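Local coordinates for protein Vpx (PDB 4CC9) that directs the degradation of host SAMHD1 by binding DCAF-1 of the CUL4A-DDB1 ubiquitin ligase, and takes part in nuclear import of the viral pre-integration complex, at residues Trp31-Val36 against Lys75-Leu79; Ile39-Ala43 against Tyr78-Gln83. One frame throughout, in Å; residues are numbered along the deposited sequence.

Contact 1 of 2, residues Trp31-Val36 against Lys75-Leu79; sequences WLDRTV and KYRYL
Leu32 packs against Lys75 and Tyr76 where helices 25-43 and 71-91 cross, the short segments 31-36 and 75-79 running in broadly the same direction with an angle of 44° between their axes and a closest approach of 10.5 Å. The backbones come nearest at the other end, where the CA atoms of Val36 and Leu79 are 6.2 Å apart. Leu79 carries much of the packing: its CD2 lies 4.0 Å from CH2 of Trp31 and equally close to CG2 of Thr35, which crosses the leucine side chain at about a right angle. CH2 of Trp31 also meets CE1 of Tyr76 at 4.2 Å, the two rings touching edge to edge. Leu32 reaches in through CD1, which rests 4.2 Å from CB of Lys75. The methyls of Val36 divide their work. CG1 supports the aliphatic end of Lys75, 3.7 Å from its CE, whereas CG2, anti to the backbone N, meets the edge of the Tyr78 ring at CE2. The amine of Lys75 is modelled as a salt bridge with Asp33, but the pair is too close for its details to be trusted. Trp31 NE1 and Tyr76 OH hydrogen-bond to a partner protein chain, through a polar and an acidic side chain respectively. The chemistry is therefore that of a buried, mainly apolar helix-helix seam, and two of its aromatic residues combine packing inside Vpx with recognition of another protein.

Contact 2 of 2, residues Ile39-Ala43 against Tyr78-Gln83; sequences INRAA and YLCLIQ
Ile39 extends toward Leu79, Ile82 and Gln83 because CG1 is anti to the backbone N (chi1 -161°) and chi2 is also extended, at 168°, which carries CD1 across to helix 71-91. There CD1 lies between two different surfaces. It packs 3.7 Å from CG2 of Ile82, and it also abuts the amide of Gln83, with OE1 at 3.3 Å. The bend of the Gln83 chain at chi2 brings that amide against the end of the isoleucine, which crosses it obliquely; OE1 itself accepts a hydrogen bond from an aromatic side chain of a partner protein, and NE2 hydrogen-bonds to the backbone of that partner protein. The other branch of Ile39, CG2, presses against CD1 of Leu79 at 3.6 Å. Further along helix 25-43, Ala43 adds a looser contact through CB, 4.5 Å from CG2 of Ile82.

Polar chemistry enters through Asn40, whose side chain and that of Tyr78 approach from opposite directions. The phenol OH donates to OD1 of Asn40 at 2.8 Å, with OD1 lying in the ring plane at its edge. The C=O...donor angle is 128°, and the hydroxyl is tilted somewhat out of the carbonyl plane. CG1 of Ile82 sits 3.5 Å above one face of the Tyr78 ring, offset toward the rim, while Trp56 of helix 49-66 packs edge-to-face with it. The side chain of Ala43 is about 9 Å from the bound zinc ion, so this end of the interface approaches the metal site without contributing a ligand. The interior is mainly apolar, with a buried amide satisfied by a partner chain; the hydrogen bond to Asn40 holds the end of the Tyr78 ring, while Ile82 and Trp56 probably limit its turning.

Both contacts join helices 25-43 and 71-91, and both are largely buried. Contact 1 is the more extensive, covering 442 Å² against 267 Å² for contact 2, and its axes cross more steeply. They meet through Tyr78 and Leu79, which serve both, and their centres lie 8 Å apart. Their chemistry differs: contact 1 relies on aromatic and aliphatic packing, its Asp33-Lys75 pairing being doubtful, whereas contact 2 has a neutral hydrogen bond from a buried phenol to an amide oxygen. Contact 2 also sits nearer the zinc site. Each borders another protein chain, contact 1 two of them, and the second segments overlap a nuclear localization motif inferred by similarity, of which Tyr76, Tyr78 and Leu79 are buried.

Contact 1 of 2, residues Trp31-Val36 against Lys75-Leu79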
ATOM      1  N   TRP B  31      -3.387 -15.058 -18.086  1.00 15.32           N
ATOM      2  CA  TRP B  31      -3.358 -13.912 -17.178  1.00 21.26           C
ATOM      3  C   TRP B  31      -2.739 -12.706 -17.882  1.00 22.02           C
ATOM      4  O   TRP B  31      -3.250 -11.591 -17.774  1.00 16.35           O
ATOM      5  CB  TRP B  31      -2.558 -14.208 -15.902  1.00 20.19           C
ATOM      6  CG  TRP B  31      -2.215 -12.937 -15.151  1.00 28.00           C
ATOM      7  CD1 TRP B  31      -3.044 -12.224 -14.336  1.00 22.68           C
ATOM      8  CD2 TRP B  31      -0.969 -12.213 -15.190  1.00 23.66           C
ATOM      9  NE1 TRP B  31      -2.385 -11.112 -13.850  1.00 22.80           N
ATOM     10  CE2 TRP B  31      -1.114 -11.084 -14.355  1.00 21.73           C
ATOM     11  CE3 TRP B  31       0.250 -12.420 -15.832  1.00 19.33           C
ATOM     12  CZ2 TRP B  31      -0.084 -10.163 -14.156  1.00 22.76           C
ATOM     13  CZ3 TRP B  31       1.272 -11.500 -15.636  1.00 26.28           C
ATOM     14  CH2 TRP B  31       1.094 -10.383 -14.811  1.00 25.47           C
ATOM     15  N   LEU B  32      -1.642 -12.928 -18.605  1.00 18.45           N
ATOM     16  CA  LEU B  32      -0.952 -11.806 -19.229  1.00 18.16           C
ATOM     17  C   LEU B  32      -1.810 -11.180 -20.312  1.00 24.61           C
ATOM     18  O   LEU B  32      -1.945  -9.960 -20.352  1.00 17.91           O
ATOM     19  CB  LEU B  32       0.418 -12.203 -19.767  1.00 14.16           C
ATOM     20  CG  LEU B  32       1.122 -11.155 -20.646  1.00 18.03           C
ATOM     21  CD1 LEU B  32       1.374  -9.849 -19.891  1.00 11.12           C
ATOM     22  CD2 LEU B  32       2.437 -11.703 -21.215  1.00 13.00           C
ATOM     23  N   ASP B  33      -2.420 -12.010 -21.159  1.00 26.91           N
ATOM     24  CA  ASP B  33      -3.250 -11.505 -22.251  1.00 27.21           C
ATOM     25  C   ASP B  33      -4.478 -10.774 -21.737  1.00 30.93           C
ATOM     26  O   ASP B  33      -4.798  -9.670 -22.183  1.00 28.45           O
ATOM     27  CB  ASP B  33      -3.683 -12.647 -23.162  1.00 31.43           C
ATOM     28  CG  ASP B  33      -2.557 -13.129 -24.069  1.00 43.54           C
ATOM     29  OD1 ASP B  33      -1.787 -12.272 -24.559  1.00 41.02           O
ATOM     30  OD2 ASP B  33      -2.439 -14.359 -24.282  1.00 47.77           O
ATOM     31  N   ARG B  34      -5.161 -11.393 -20.782  1.00 31.88           N
ATOM     32  CA  ARG B  34      -6.385 -10.822 -20.248  1.00 23.90           C
ATOM     33  C   ARG B  34      -6.121  -9.512 -19.509  1.00 25.38           C
ATOM     34  O   ARG B  34      -6.864  -8.545 -19.702  1.00 22.38           O
ATOM     35  CB  ARG B  34      -7.106 -11.840 -19.359  1.00 21.54           C
ATOM     36  CG  ARG B  34      -8.524 -11.448 -18.987  1.00 32.14           C
ATOM     37  N   THR B  35      -5.051  -9.455 -18.703  1.00 19.09           N
ATOM     38  CA  THR B  35      -4.778  -8.258 -17.886  1.00 16.97           C
ATOM     39  C   THR B  35      -4.370  -7.019 -18.703  1.00 23.79           C
ATOM     40  O   THR B  35      -4.754  -5.891 -18.355  1.00 15.24           O
ATOM     41  CB  THR B  35      -3.706  -8.523 -16.782  1.00 16.31           C
ATOM     42  OG1 THR B  35      -4.088  -9.650 -15.982  1.00 15.83           O
ATOM     43  CG2 THR B  35      -3.553  -7.311 -15.861  1.00  8.77           C
ATOM     44  N   VAL B  36      -3.594  -7.210 -19.775  1.00 25.75           N
ATOM     45  CA  VAL B  36      -3.175  -6.063 -20.590  1.00 20.81           C
ATOM     46  C   VAL B  36      -4.397  -5.406 -21.237  1.00 26.83           C
ATOM     47  O   VAL B  36      -4.508  -4.169 -21.272  1.00 23.55           O
ATOM     48  CB  VAL B  36      -2.038  -6.400 -21.623  1.00 22.68           C
ATOM     49  CG1 VAL B  36      -2.304  -7.696 -22.327  1.00 34.52           C
ATOM     50  CG2 VAL B  36      -1.889  -5.287 -22.662  1.00 21.67           C
ATOM     51  N   LYS B  75       4.914  -7.321 -23.819  1.00 17.32           N
ATOM     52  CA  LYS B  75       3.666  -6.955 -23.159  1.00 18.08           C
ATOM     53  C   LYS B  75       3.859  -6.804 -21.655  1.00 24.01           C
ATOM     54  O   LYS B  75       3.247  -5.930 -21.033  1.00 16.23           O
ATOM     55  CB  LYS B  75       2.585  -7.985 -23.437  1.00 16.94           C
ATOM     56  CG  LYS B  75       2.068  -7.954 -24.856  1.00 19.77           C
ATOM     57  CD  LYS B  75       1.247  -9.200 -25.104  1.00 24.66           C
ATOM     58  CE  LYS B  75      -0.208  -8.883 -25.189  1.00 30.31           C
ATOM     59  NZ  LYS B  75      -0.971 -10.148 -25.249  1.00 36.63           N
ATOM     60  N   TYR B  76       4.732  -7.630 -21.079  1.00 19.29           N
ATOM     61  CA  TYR B  76       4.926  -7.616 -19.635  1.00 10.59           C
ATOM     62  C   TYR B  76       5.645  -6.352 -19.144  1.00 21.84           C
ATOM     63  O   TYR B  76       5.223  -5.745 -18.141  1.00 17.50           O
ATOM     64  CB  TYR B  76       5.660  -8.876 -19.188  1.00 10.35           C
ATOM     65  CG  TYR B  76       5.901  -8.944 -17.698  1.00 13.13           C
ATOM     66  CD1 TYR B  76       4.920  -9.411 -16.836  1.00 13.69           C
ATOM     67  CD2 TYR B  76       7.117  -8.540 -17.153  1.00 12.66           C
ATOM     68  CE1 TYR B  76       5.145  -9.471 -15.466  1.00 26.66           C
ATOM     69  CE2 TYR B  76       7.349  -8.597 -15.784  1.00 18.59           C
ATOM     70  CZ  TYR B  76       6.367  -9.066 -14.948  1.00 26.44           C
ATOM     71  OH  TYR B  76       6.607  -9.122 -13.590  1.00 29.41           O
ATOM     72  N   ARG B  77       6.723  -5.947 -19.830  1.00 20.00           N
ATOM     73  CA  ARG B  77       7.378  -4.677 -19.472  1.00 19.11           C
ATOM     74  C   ARG B  77       6.394  -3.511 -19.609  1.00 19.36           C
ATOM     75  O   ARG B  77       6.405  -2.572 -18.809  1.00 22.02           O
ATOM     76  CB  ARG B  77       8.633  -4.407 -20.314  1.00 12.82           C
ATOM     77  CG  ARG B  77       9.731  -5.470 -20.155  1.00 24.21           C
ATOM     78  CD  ARG B  77      10.216  -5.577 -18.709  1.00 23.26           C
ATOM     79  NE  ARG B  77      10.711  -4.287 -18.245  1.00 26.21           N
ATOM     80  CZ  ARG B  77      11.979  -3.885 -18.320  1.00 32.76           C
ATOM     81  NH1 ARG B  77      12.913  -4.689 -18.828  1.00 26.58           N
ATOM     82  NH2 ARG B  77      12.318  -2.668 -17.882  1.00 37.32           N
ATOM     83  N   TYR B  78       5.524  -3.581 -20.609  1.00 12.85           N
ATOM     84  CA  TYR B  78       4.558  -2.514 -20.810  1.00 18.69           C
ATOM     85  C   TYR B  78       3.534  -2.477 -19.661  1.00 17.62           C
ATOM     86  O   TYR B  78       3.222  -1.406 -19.138  1.00 19.11           O
ATOM     87  CB  TYR B  78       3.858  -2.667 -22.173  1.00 12.88           C
ATOM     88  CG  TYR B  78       2.589  -1.849 -22.289  1.00 12.72           C
ATOM     89  CD1 TYR B  78       2.641  -0.493 -22.589  1.00 19.60           C
ATOM     90  CD2 TYR B  78       1.340  -2.432 -22.103  1.00  7.01           C
ATOM     91  CE1 TYR B  78       1.477   0.268 -22.704  1.00 21.63           C
ATOM     92  CE2 TYR B  78       0.175  -1.682 -22.215  1.00 16.59           C
ATOM     93  CZ  TYR B  78       0.260  -0.331 -22.513  1.00 20.72           C
ATOM     94  OH  TYR B  78      -0.871   0.426 -22.624  1.00 20.92           O
ATOM     95  N   LEU B  79       3.010  -3.641 -19.284  1.00 15.56           N
ATOM     96  CA  LEU B  79       2.032  -3.725 -18.197  1.00 18.86           C
ATOM     97  C   LEU B  79       2.596  -3.134 -16.903  1.00 18.78           C
ATOM     98  O   LEU B  79       1.914  -2.357 -16.228  1.00 17.24           O
ATOM     99  CB  LEU B  79       1.582  -5.183 -17.973  1.00 16.65           C
ATOM    100  CG  LEU B  79       0.590  -5.461 -16.842  1.00 18.83           C
ATOM    101  CD1 LEU B  79      -0.704  -4.701 -17.054  1.00 19.57           C
ATOM    102  CD2 LEU B  79       0.304  -6.950 -16.709  1.00 17.61           C
TER

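Contact 2 of 2, residues Ile39-Ala43 against Tyr78-Gln83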
ATOM      1  N   ILE B  39      -6.372  -3.622 -18.299  1.00 23.44           N
ATOM      2  CA  ILE B  39      -5.759  -2.389 -17.804  1.00 23.07           C
ATOM      3  C   ILE B  39      -5.941  -1.236 -18.795  1.00 25.15           C
ATOM      4  O   ILE B  39      -6.192  -0.096 -18.386  1.00 27.44           O
ATOM      5  CB  ILE B  39      -4.278  -2.569 -17.338  1.00  9.55           C
ATOM      6  CG1 ILE B  39      -3.857  -1.418 -16.410  1.00 16.52           C
ATOM      7  CG2 ILE B  39      -3.320  -2.670 -18.517  1.00  7.03           C
ATOM      8  CD1 ILE B  39      -2.516  -1.663 -15.685  1.00  6.87           C
ATOM      9  N   ASN B  40      -5.859  -1.531 -20.092  1.00 24.21           N
ATOM     10  CA  ASN B  40      -6.076  -0.493 -21.103  1.00 24.35           C
ATOM     11  C   ASN B  40      -7.496   0.092 -21.059  1.00 22.63           C
ATOM     12  O   ASN B  40      -7.673   1.309 -21.058  1.00 25.70           O
ATOM     13  CB  ASN B  40      -5.711  -0.996 -22.514  1.00 16.55           C
ATOM     14  CG  ASN B  40      -4.215  -1.165 -22.704  1.00 19.86           C
ATOM     15  OD1 ASN B  40      -3.412  -0.582 -21.970  1.00 29.74           O
ATOM     16  ND2 ASN B  40      -3.831  -1.950 -23.699  1.00 19.33           N
ATOM     17  N   ARG B  41      -8.504  -0.771 -21.002  1.00 25.21           N
ATOM     18  CA  ARG B  41      -9.881  -0.303 -20.908  1.00 29.54           C
ATOM     19  C   ARG B  41     -10.134   0.507 -19.641  1.00 32.08           C
ATOM     20  O   ARG B  41     -10.901   1.473 -19.660  1.00 38.70           O
ATOM     21  CB  ARG B  41     -10.853  -1.477 -20.982  1.00 28.20           C
ATOM     22  CG  ARG B  41     -10.839  -2.175 -22.336  1.00 31.98           C
ATOM     23  CD  ARG B  41     -12.047  -3.073 -22.519  1.00 41.39           C
ATOM     24  NE  ARG B  41     -11.706  -4.221 -23.351  1.00 60.02           N
ATOM     25  CZ  ARG B  41     -11.410  -5.425 -22.868  1.00 66.07           C
ATOM     26  NH1 ARG B  41     -11.435  -5.638 -21.559  1.00 67.48           N
ATOM     27  NH2 ARG B  41     -11.097  -6.418 -23.691  1.00 68.95           N
ATOM     28  N   ALA B  42      -9.483   0.129 -18.545  1.00 20.33           N
ATOM     29  CA  ALA B  42      -9.639   0.873 -17.295  1.00 27.59           C
ATOM     30  C   ALA B  42      -8.913   2.215 -17.344  1.00 30.43           C
ATOM     31  O   ALA B  42      -9.466   3.252 -16.940  1.00 30.38           O
ATOM     32  CB  ALA B  42      -9.149   0.049 -16.119  1.00 28.84           C
ATOM     33  N   ALA B  43      -7.684   2.198 -17.861  1.00 22.41           N
ATOM     34  CA  ALA B  43      -6.826   3.383 -17.826  1.00 22.92           C
ATOM     35  C   ALA B  43      -7.323   4.551 -18.673  1.00 32.72           C
ATOM     36  O   ALA B  43      -6.991   5.699 -18.378  1.00 38.28           O
ATOM     37  CB  ALA B  43      -5.402   3.030 -18.214  1.00 13.39           C
ATOM     38  N   TYR B  78       5.524  -3.581 -20.609  1.00 12.85           N
ATOM     39  CA  TYR B  78       4.558  -2.514 -20.810  1.00 18.69           C
ATOM     40  C   TYR B  78       3.534  -2.477 -19.661  1.00 17.62           C
ATOM     41  O   TYR B  78       3.222  -1.406 -19.138  1.00 19.11           O
ATOM     42  CB  TYR B  78       3.858  -2.667 -22.173  1.00 12.88           C
ATOM     43  CG  TYR B  78       2.589  -1.849 -22.289  1.00 12.72           C
ATOM     44  CD1 TYR B  78       2.641  -0.493 -22.589  1.00 19.60           C
ATOM     45  CD2 TYR B  78       1.340  -2.432 -22.103  1.00  7.01           C
ATOM     46  CE1 TYR B  78       1.477   0.268 -22.704  1.00 21.63           C
ATOM     47  CE2 TYR B  78       0.175  -1.682 -22.215  1.00 16.59           C
ATOM     48  CZ  TYR B  78       0.260  -0.331 -22.513  1.00 20.72           C
ATOM     49  OH  TYR B  78      -0.871   0.426 -22.624  1.00 20.92           O
ATOM     50  N   LEU B  79       3.010  -3.641 -19.284  1.00 15.56           N
ATOM     51  CA  LEU B  79       2.032  -3.725 -18.197  1.00 18.86           C
ATOM     52  C   LEU B  79       2.596  -3.134 -16.903  1.00 18.78           C
ATOM     53  O   LEU B  79       1.914  -2.357 -16.228  1.00 17.24           O
ATOM     54  CB  LEU B  79       1.582  -5.183 -17.973  1.00 16.65           C
ATOM     55  CG  LEU B  79       0.590  -5.461 -16.842  1.00 18.83           C
ATOM     56  CD1 LEU B  79      -0.704  -4.701 -17.054  1.00 19.57           C
ATOM     57  CD2 LEU B  79       0.304  -6.950 -16.709  1.00 17.61           C
ATOM     58  N   CYS B  80       3.841  -3.476 -16.566  1.00 18.64           N
ATOM     59  CA  CYS B  80       4.425  -2.977 -15.318  1.00 18.71           C
ATOM     60  C   CYS B  80       4.484  -1.446 -15.292  1.00 21.70           C
ATOM     61  O   CYS B  80       4.234  -0.829 -14.250  1.00 27.11           O
ATOM     62  CB  CYS B  80       5.797  -3.616 -15.042  1.00 13.08           C
ATOM     63  SG  CYS B  80       5.731  -5.437 -14.691  1.00 26.76           S
ATOM     64  N   LEU B  81       4.773  -0.833 -16.439  1.00 18.09           N
ATOM     65  CA  LEU B  81       4.793   0.637 -16.529  1.00 24.95           C
ATOM     66  C   LEU B  81       3.410   1.257 -16.337  1.00 24.35           C
ATOM     67  O   LEU B  81       3.277   2.281 -15.659  1.00 19.53           O
ATOM     68  CB  LEU B  81       5.364   1.097 -17.868  1.00 25.93           C
ATOM     69  CG  LEU B  81       6.869   0.918 -18.044  1.00 24.65           C
ATOM     70  CD1 LEU B  81       7.252   1.169 -19.491  1.00 17.36           C
ATOM     71  CD2 LEU B  81       7.645   1.856 -17.101  1.00 20.86           C
ATOM     72  N   ILE B  82       2.383   0.650 -16.936  1.00 14.79           N
ATOM     73  CA  ILE B  82       1.029   1.178 -16.785  1.00 14.24           C
ATOM     74  C   ILE B  82       0.510   0.955 -15.364  1.00 25.46           C
ATOM     75  O   ILE B  82      -0.193   1.825 -14.817  1.00 19.92           O
ATOM     76  CB  ILE B  82       0.043   0.594 -17.813  1.00 21.16           C
ATOM     77  CG1 ILE B  82       0.566   0.842 -19.233  1.00 26.90           C
ATOM     78  CG2 ILE B  82      -1.323   1.250 -17.670  1.00 17.77           C
ATOM     79  CD1 ILE B  82       0.852   2.324 -19.521  1.00 17.68           C
ATOM     80  N   GLN B  83       0.866  -0.184 -14.754  1.00 21.29           N
ATOM     81  CA  GLN B  83       0.437  -0.443 -13.377  1.00 17.24           C
ATOM     82  C   GLN B  83       1.018   0.646 -12.469  1.00 19.42           C
ATOM     83  O   GLN B  83       0.336   1.114 -11.556  1.00 16.51           O
ATOM     84  CB  GLN B  83       0.844  -1.847 -12.894  1.00 16.69           C
ATOM     85  CG  GLN B  83       0.197  -3.036 -13.632  1.00 17.06           C
ATOM     86  CD  GLN B  83      -1.167  -3.460 -13.074  1.00 20.25           C
ATOM     87  OE1 GLN B  83      -1.943  -2.642 -12.568  1.00 14.29           O
ATOM     88  NE2 GLN B  83      -1.471  -4.748 -13.200  1.00 22.62           N
TER